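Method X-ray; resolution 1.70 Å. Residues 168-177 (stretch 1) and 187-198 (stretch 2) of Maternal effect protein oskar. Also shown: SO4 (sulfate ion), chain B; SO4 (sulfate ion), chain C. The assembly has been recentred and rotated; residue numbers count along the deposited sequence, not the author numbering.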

# COMPACT_ATOMS: atom_id res chain seq x y z
N VAL A 168 -5.83 15.13 11.07
CA VAL A 168 -6.45 14.59 9.86
C VAL A 168 -7.54 15.51 9.30
O VAL A 168 -8.32 16.11 10.04
CB VAL A 168 -6.98 13.16 10.11
CG1 VAL A 168 -7.93 13.13 11.30
CG2 VAL A 168 -7.66 12.60 8.88
N ARG A 169 -7.54 15.66 7.98
CA ARG A 169 -8.59 16.42 7.31
C ARG A 169 -9.78 15.50 7.09
O ARG A 169 -9.83 14.78 6.10
CB ARG A 169 -8.11 16.89 5.94
CG ARG A 169 -7.02 17.93 5.97
CD ARG A 169 -6.62 18.29 4.55
NE ARG A 169 -5.51 19.24 4.51
CZ ARG A 169 -5.64 20.55 4.64
NH1 ARG A 169 -6.84 21.08 4.82
NH2 ARG A 169 -4.58 21.34 4.59
N PHE A 170 -10.75 15.54 7.99
CA PHE A 170 -11.89 14.64 7.84
C PHE A 170 -12.72 14.90 6.60
O PHE A 170 -13.48 14.03 6.17
CB PHE A 170 -12.76 14.60 9.10
CG PHE A 170 -12.19 13.75 10.18
CD1 PHE A 170 -12.10 12.37 10.00
CD2 PHE A 170 -11.72 14.30 11.35
CE1 PHE A 170 -11.56 11.57 10.99
CE2 PHE A 170 -11.19 13.51 12.34
CZ PHE A 170 -11.11 12.14 12.16
N ASP A 171 -12.56 16.07 5.99
CA ASP A 171 -13.27 16.34 4.74
C ASP A 171 -12.68 15.56 3.56
O ASP A 171 -13.21 15.62 2.44
CB ASP A 171 -13.33 17.85 4.46
CG ASP A 171 -12.01 18.43 4.01
OD1 ASP A 171 -10.95 17.84 4.32
OD2 ASP A 171 -12.03 19.48 3.34
N CYS A 172 -11.62 14.80 3.81
CA CYS A 172 -11.02 13.93 2.80
C CYS A 172 -11.33 12.46 3.05
O CYS A 172 -10.81 11.58 2.35
CB CYS A 172 -9.51 14.12 2.77
SG CYS A 172 -8.98 15.73 2.16
N PHE A 173 -12.15 12.18 4.06
CA PHE A 173 -12.49 10.81 4.41
C PHE A 173 -13.99 10.62 4.37
O PHE A 173 -14.76 11.58 4.50
CB PHE A 173 -11.96 10.45 5.80
CG PHE A 173 -10.48 10.29 5.85
CD1 PHE A 173 -9.64 11.40 5.84
CD2 PHE A 173 -9.91 9.02 5.90
CE1 PHE A 173 -8.26 11.25 5.87
CE2 PHE A 173 -8.56 8.86 5.94
CZ PHE A 173 -7.71 9.98 5.93
N GLN A 174 -14.39 9.37 4.19
CA GLN A 174 -15.80 8.98 4.26
C GLN A 174 -16.32 9.12 5.69
O GLN A 174 -15.53 9.28 6.62
CB GLN A 174 -15.96 7.55 3.73
CG GLN A 174 -15.71 7.47 2.22
CD GLN A 174 -15.85 6.07 1.65
OE1 GLN A 174 -15.82 5.08 2.38
NE2 GLN A 174 -15.98 5.99 0.33
N ALA A 175 -17.64 9.08 5.85
CA ALA A 175 -18.27 9.34 7.15
C ALA A 175 -18.16 8.17 8.12
O ALA A 175 -18.02 8.37 9.33
CB ALA A 175 -19.73 9.73 6.96
N SER A 176 -18.22 6.95 7.59
CA SER A 176 -18.27 5.75 8.41
C SER A 176 -17.26 4.71 7.97
O SER A 176 -16.95 4.60 6.79
CB SER A 176 -19.67 5.12 8.36
OG SER A 176 -20.68 6.06 8.67
N PRO A 177 -16.74 3.92 8.92
CA PRO A 177 -15.79 2.87 8.57
C PRO A 177 -16.46 1.69 7.88
O PRO A 177 -17.70 1.54 7.93
CB PRO A 177 -15.22 2.42 9.92
CG PRO A 177 -15.71 3.45 10.92
CD PRO A 177 -16.99 3.96 10.37
N TYR A 187 -11.86 0.05 8.48
CA TYR A 187 -11.11 0.97 7.62
C TYR A 187 -11.96 2.20 7.36
O TYR A 187 -13.15 2.08 7.08
CB TYR A 187 -10.82 0.29 6.27
CG TYR A 187 -9.62 -0.61 6.29
CD1 TYR A 187 -9.57 -1.72 7.12
CD2 TYR A 187 -8.52 -0.34 5.48
CE1 TYR A 187 -8.46 -2.55 7.14
CE2 TYR A 187 -7.40 -1.16 5.50
CZ TYR A 187 -7.37 -2.25 6.32
OH TYR A 187 -6.25 -3.06 6.32
N LEU A 188 -11.36 3.39 7.46
CA LEU A 188 -12.03 4.62 7.05
C LEU A 188 -11.41 5.06 5.73
O LEU A 188 -10.26 5.52 5.69
CB LEU A 188 -11.87 5.73 8.10
CG LEU A 188 -12.81 6.93 7.90
CD1 LEU A 188 -14.26 6.48 8.11
CD2 LEU A 188 -12.46 8.09 8.81
N PHE A 189 -12.15 4.91 4.64
CA PHE A 189 -11.59 5.14 3.31
C PHE A 189 -11.55 6.60 2.90
O PHE A 189 -12.30 7.43 3.41
CB PHE A 189 -12.32 4.30 2.27
CG PHE A 189 -11.99 2.85 2.36
CD1 PHE A 189 -10.83 2.37 1.77
CD2 PHE A 189 -12.80 1.98 3.09
CE1 PHE A 189 -10.49 1.02 1.87
CE2 PHE A 189 -12.48 0.64 3.18
CZ PHE A 189 -11.32 0.16 2.58
N TRP A 190 -10.62 6.91 1.99
CA TRP A 190 -10.53 8.25 1.45
C TRP A 190 -11.76 8.49 0.57
O TRP A 190 -12.16 7.63 -0.21
CB TRP A 190 -9.25 8.42 0.62
CG TRP A 190 -8.00 7.87 1.29
CD1 TRP A 190 -7.72 7.81 2.63
CD2 TRP A 190 -6.85 7.31 0.62
NE1 TRP A 190 -6.47 7.24 2.84
CE2 TRP A 190 -5.93 6.92 1.62
CE3 TRP A 190 -6.52 7.10 -0.72
CZ2 TRP A 190 -4.69 6.34 1.31
CZ3 TRP A 190 -5.30 6.51 -1.03
CH2 TRP A 190 -4.40 6.14 -0.01
N ASN A 191 -12.35 9.67 0.70
CA ASN A 191 -13.52 9.99 -0.13
C ASN A 191 -13.07 10.52 -1.48
O ASN A 191 -11.88 10.44 -1.81
CB ASN A 191 -14.50 10.93 0.59
CG ASN A 191 -13.96 12.34 0.79
OD1 ASN A 191 -12.90 12.69 0.30
ND2 ASN A 191 -14.71 13.14 1.52
N LYS A 192 -13.99 11.05 -2.29
CA LYS A 192 -13.62 11.51 -3.63
C LYS A 192 -12.51 12.57 -3.59
O LYS A 192 -11.56 12.51 -4.36
CB LYS A 192 -14.83 12.02 -4.41
CG LYS A 192 -14.46 12.50 -5.82
CD LYS A 192 -15.69 12.65 -6.71
CE LYS A 192 -15.48 11.99 -8.08
NZ LYS A 192 -16.38 10.80 -8.26
N ILE A 193 -12.65 13.53 -2.69
CA ILE A 193 -11.66 14.59 -2.53
C ILE A 193 -10.31 14.01 -2.07
O ILE A 193 -9.25 14.36 -2.60
CB ILE A 193 -12.15 15.65 -1.53
CG1 ILE A 193 -13.45 16.29 -2.04
CG2 ILE A 193 -11.08 16.70 -1.27
CD1 ILE A 193 -14.20 17.09 -0.97
N GLY A 194 -10.37 13.14 -1.07
CA GLY A 194 -9.18 12.49 -0.54
C GLY A 194 -8.45 11.66 -1.58
O GLY A 194 -7.22 11.77 -1.71
N ARG A 195 -9.19 10.84 -2.31
CA ARG A 195 -8.57 10.02 -3.36
C ARG A 195 -7.90 10.88 -4.41
O ARG A 195 -6.81 10.57 -4.87
CB ARG A 195 -9.62 9.13 -4.02
CG ARG A 195 -10.19 8.06 -3.11
CD ARG A 195 -11.04 7.06 -3.88
NE ARG A 195 -12.21 7.65 -4.56
CZ ARG A 195 -13.40 7.81 -3.99
NH1 ARG A 195 -13.58 7.51 -2.72
NH2 ARG A 195 -14.42 8.31 -4.68
N GLN A 196 -8.55 11.95 -4.82
CA GLN A 196 -7.94 12.79 -5.85
C GLN A 196 -6.70 13.51 -5.33
O GLN A 196 -5.73 13.63 -6.06
CB GLN A 196 -8.94 13.77 -6.49
CG GLN A 196 -8.52 14.20 -7.91
CD GLN A 196 -8.29 13.03 -8.87
OE1 GLN A 196 -7.32 13.01 -9.63
NE2 GLN A 196 -9.21 12.05 -8.86
N ARG A 197 -6.70 13.95 -4.07
CA ARG A 197 -5.50 14.57 -3.50
C ARG A 197 -4.31 13.62 -3.49
O ARG A 197 -3.20 14.01 -3.86
CB ARG A 197 -5.76 15.12 -2.09
CG ARG A 197 -6.57 16.42 -2.08
CD ARG A 197 -7.00 16.81 -0.66
NE ARG A 197 -5.90 17.34 0.15
CZ ARG A 197 -5.53 18.61 0.15
NH1 ARG A 197 -6.14 19.48 -0.63
NH2 ARG A 197 -4.52 19.01 0.90
N VAL A 198 -4.54 12.37 -3.08
CA VAL A 198 -3.46 11.37 -3.01
C VAL A 198 -2.94 11.05 -4.40
O VAL A 198 -1.74 11.04 -4.64
CB VAL A 198 -3.92 10.07 -2.32
CG1 VAL A 198 -2.90 8.95 -2.53
CG2 VAL A 198 -4.17 10.32 -0.83
S SO4 B . -17.07 9.04 -1.98
O1 SO4 B . -18.38 8.78 -1.38
O2 SO4 B . -17.03 8.51 -3.34
O3 SO4 B . -16.84 10.48 -2.04
O4 SO4 B . -16.06 8.37 -1.18
S SO4 C . -19.91 7.31 3.63
O1 SO4 C . -21.36 7.46 3.71
O2 SO4 C . -19.56 6.55 2.42
O3 SO4 C . -19.31 8.65 3.55
O4 SO4 C . -19.42 6.58 4.80
O HOH W 1 -14.96 4.30 4.87

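Tyr187 points its side chain away and meets stretch 1 through its backbone. Its carbonyl O lies 3.1 Å from Pro177 CA, a CA-H...O contact.

Leu188 is buried, and its two methyl groups serve different neighbours. CD2 packs on Phe173 CB at 3.9 Å and approaches the edge of the Phe170 ring, 4.2 Å from CE1. CD1 lies 3.5 Å from Ser176 C and 3.7 Å from Pro177 N. A branched aliphatic side chain suits this position between rings and backbone.

Phe189 turns the end of its side chain away, so its backbone makes the link. Gln174 N donates to Phe189 O at 3.0 Å and 172°, nearly straight. A water accepts from Phe189 N and donates to Gln174 OE1 and Ser176 O, joining the stretches a second time.

Trp190 forms a single beta bridge with Phe173. Both side chains point away overall, yet their rings meet: the edge of Trp190 faces the ring of Phe173, with planes at 88° and Phe173 CE2 3.6 Å from Trp190 CD1.

Asn191 does most of the polar work. Its backbone N donates to Cys172 O at 3.0 Å. Its ND2 donates to Asp171 O, also at 3.0 Å. Its OD1 accepts from Gly194 N at 2.9 Å and caps the helix. The amide can donate across the contact and accept from the helix at once.

Ile193 adds an apolar contact, CG2 to Cys172 SG at 4.1 Å.

Gly194 lets the backbones come close, with its CA 3.4 Å from Cys172 O. A CB here would lie 2.1 Å from that oxygen, a clash.

Arg195 NH1 and Gln174 NE2 both donate to O4 of one sulfate, at 3.0 and 2.8 Å, so the ion bridges the stretches.

Arg197 lays its aliphatic part against buried Cys172, CD to SG at 3.6 Å.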